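Local coordinates for SnoaL-like domain-containing protein (Kribbella flavida, PDB 4LMI) that is of unknown function but has an NTF2-like SnoaL-type domain and is a putative ketosteroid isomerase, at residues Thr20-Ala25 / Asp64-Val69. Sequence-based numbering, arbitrary orientation.
Sequences TLNGRA and DWQLTV
The C-terminal end of helix 6-22 meets strand 65-75, with the CA atoms of Asn-22 and Leu-67 6.2 Å apart, and a Schellman motif at Arg-24 (phi 50°) then turns the chain toward helix 26-31. Asparagine suits the last helical position because its short amide can both accept and donate. With CG anti to the backbone N, its OD1 takes the strand N-H of Leu-67 at 3.0 Å, nearly straight though from above the carbonyl plane, and its ND2 donates to Gln-66 OE1 at 2.9 Å. The two amide planes stand almost perpendicular, and this donated N-H lies in the plane of the Asn-22 amide but above that of the glutamine carbonyl. Strand 65-75 ends the sheet of this NTF2-like domain within the chain: its sheet neighbour, strand 78-87, pairs with Gln-66 and Thr-68, while Asn-22 OD1 takes the N-H of Leu-67 on the outer edge. Arg-24, long and planar at its tip, bends at chi2 and lays its guanidinium flat on Trp-65, planes 12° apart, with CZ 3.7 Å from the centroid of the six-membered ring in a cation-pi contact. Two in-plane bonds fix its rotation: NH2 reaches a lone pair of Trp-65 O at a short 2.5 Å, and NH1 one of Asn-22 O at 2.8 Å. Tryptophan supplies a broad face for the arginine; its crowded chi1 near 54° also brings CH2 edge-on to Leu-21 O, 3.2 Å away. An alanine in place of Trp-65 would probably cost the guanidinium its stacked, cation-pi face, though the carbonyl bonds could remain, and would remove the indole edge that meets Leu-21. Beside the Asn-22 amide, Leu-67 offers a branched apolar end, its CD1 3.8 Å from Asn-22 CB, that also meets Phe-18 of the same helix.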
loop_
_atom_site.group_PDB
_atom_site.type_symbol
_atom_site.label_atom_id
_atom_site.label_comp_id
_atom_site.label_asym_id
_atom_site.label_seq_id
_atom_site.Cartn_x
_atom_site.Cartn_y
_atom_site.Cartn_z
ATOM N N THR B 20 13.672 -3.060 -13.655
ATOM C CA THR B 20 14.199 -4.356 -14.110
ATOM C C THR B 20 13.122 -5.439 -14.146
ATOM O O THR B 20 13.133 -6.298 -15.030
ATOM C CB THR B 20 15.409 -4.845 -13.288
ATOM O OG1 THR B 20 15.038 -4.977 -11.911
ATOM C CG2 THR B 20 16.600 -3.874 -13.447
ATOM N N LEU B 21 12.192 -5.392 -13.195
ATOM C CA LEU B 21 11.055 -6.319 -13.208
ATOM C C LEU B 21 10.181 -6.095 -14.441
ATOM O O LEU B 21 9.891 -7.035 -15.184
ATOM C CB LEU B 21 10.219 -6.193 -11.933
ATOM C CG LEU B 21 9.011 -7.139 -11.818
ATOM C CD1 LEU B 21 9.417 -8.600 -11.976
ATOM C CD2 LEU B 21 8.282 -6.915 -10.500
ATOM N N ASN B 22 9.768 -4.850 -14.665
ATOM C CA ASN B 22 8.918 -4.557 -15.813
ATOM C C ASN B 22 9.622 -4.861 -17.134
ATOM O O ASN B 22 8.995 -5.293 -18.099
ATOM C CB ASN B 22 8.430 -3.113 -15.789
ATOM C CG ASN B 22 7.364 -2.853 -16.826
ATOM O OD1 ASN B 22 6.343 -3.546 -16.874
ATOM N ND2 ASN B 22 7.599 -1.861 -17.675
ATOM N N GLY B 23 10.934 -4.651 -17.155
ATOM C CA GLY B 23 11.741 -4.938 -18.328
ATOM C C GLY B 23 12.111 -6.399 -18.475
ATOM O O GLY B 23 12.760 -6.764 -19.448
ATOM N N ARG B 24 11.698 -7.239 -17.521
ATOM C CA ARG B 24 12.082 -8.662 -17.500
ATOM C C ARG B 24 13.595 -8.808 -17.673
ATOM O O ARG B 24 14.074 -9.705 -18.373
ATOM C CB ARG B 24 11.336 -9.472 -18.583
ATOM C CG ARG B 24 9.859 -9.719 -18.322
ATOM C CD ARG B 24 8.999 -8.593 -18.860
ATOM N NE ARG B 24 7.602 -8.995 -19.013
ATOM C CZ ARG B 24 6.570 -8.154 -19.033
ATOM N NH1 ARG B 24 6.759 -6.843 -18.899
ATOM N NH2 ARG B 24 5.340 -8.628 -19.179
ATOM N N ALA B 25 14.337 -7.906 -17.037
ATOM C CA ALA B 25 15.791 -7.884 -17.136
ATOM C C ALA B 25 16.335 -8.764 -16.020
ATOM O O ALA B 25 16.760 -8.274 -14.971
ATOM C CB ALA B 25 16.304 -6.455 -17.021
ATOM N N ASP B 64 0.896 -11.571 -20.652
ATOM C CA ASP B 64 1.623 -10.365 -21.035
ATOM C C ASP B 64 1.194 -9.178 -20.173
ATOM O O ASP B 64 0.214 -8.490 -20.481
ATOM C CB ASP B 64 1.412 -10.070 -22.527
ATOM C CG ASP B 64 2.167 -8.835 -23.000
ATOM O OD1 ASP B 64 3.309 -8.603 -22.542
ATOM O OD2 ASP B 64 1.614 -8.097 -23.843
ATOM N N TRP B 65 1.932 -8.956 -19.089
ATOM C CA TRP B 65 1.608 -7.917 -18.113
ATOM C C TRP B 65 2.517 -6.727 -18.225
ATOM O O TRP B 65 3.625 -6.821 -18.754
ATOM C CB TRP B 65 1.661 -8.487 -16.698
ATOM C CG TRP B 65 2.976 -9.155 -16.393
ATOM C CD1 TRP B 65 3.291 -10.506 -16.508
ATOM C CD2 TRP B 65 4.214 -8.510 -15.932
ATOM N NE1 TRP B 65 4.596 -10.735 -16.152
ATOM C CE2 TRP B 65 5.206 -9.580 -15.798
ATOM C CE3 TRP B 65 4.587 -7.203 -15.631
ATOM C CZ2 TRP B 65 6.504 -9.330 -15.379
ATOM C CZ3 TRP B 65 5.898 -6.965 -15.205
ATOM C CH2 TRP B 65 6.831 -8.004 -15.083
ATOM N N GLN B 66 2.052 -5.594 -17.709
ATOM C CA GLN B 66 2.798 -4.347 -17.769
ATOM C C GLN B 66 2.518 -3.545 -16.508
ATOM O O GLN B 66 1.377 -3.480 -16.051
ATOM C CB GLN B 66 2.372 -3.547 -19.006
ATOM C CG GLN B 66 3.232 -2.331 -19.320
ATOM C CD GLN B 66 4.574 -2.687 -19.942
ATOM O OE1 GLN B 66 5.560 -1.974 -19.755
ATOM N NE2 GLN B 66 4.618 -3.790 -20.687
ATOM N N LEU B 67 3.558 -2.945 -15.937
ATOM C CA LEU B 67 3.372 -2.080 -14.776
ATOM C C LEU B 67 3.927 -0.680 -15.000
ATOM O O LEU B 67 4.865 -0.481 -15.773
ATOM C CB LEU B 67 3.940 -2.718 -13.495
ATOM C CG LEU B 67 5.410 -3.119 -13.391
ATOM C CD1 LEU B 67 6.261 -1.953 -12.909
ATOM C CD2 LEU B 67 5.548 -4.295 -12.434
ATOM N N THR B 68 3.303 0.283 -14.332
ATOM C CA THR B 68 3.747 1.668 -14.321
ATOM C C THR B 68 3.691 2.139 -12.877
ATOM O O THR B 68 2.638 2.070 -12.239
ATOM C CB THR B 68 2.837 2.560 -15.188
ATOM O OG1 THR B 68 2.778 2.030 -16.515
ATOM C CG2 THR B 68 3.365 3.990 -15.244
ATOM N N VAL B 69 4.828 2.598 -12.361
ATOM C CA VAL B 69 4.897 3.115 -10.999
ATOM C C VAL B 69 4.097 4.421 -10.900
ATOM O O VAL B 69 4.261 5.320 -11.730
ATOM C CB VAL B 69 6.359 3.336 -10.554
ATOM C CG1 VAL B 69 6.414 4.075 -9.223
ATOM C CG2 VAL B 69 7.101 2.003 -10.464
#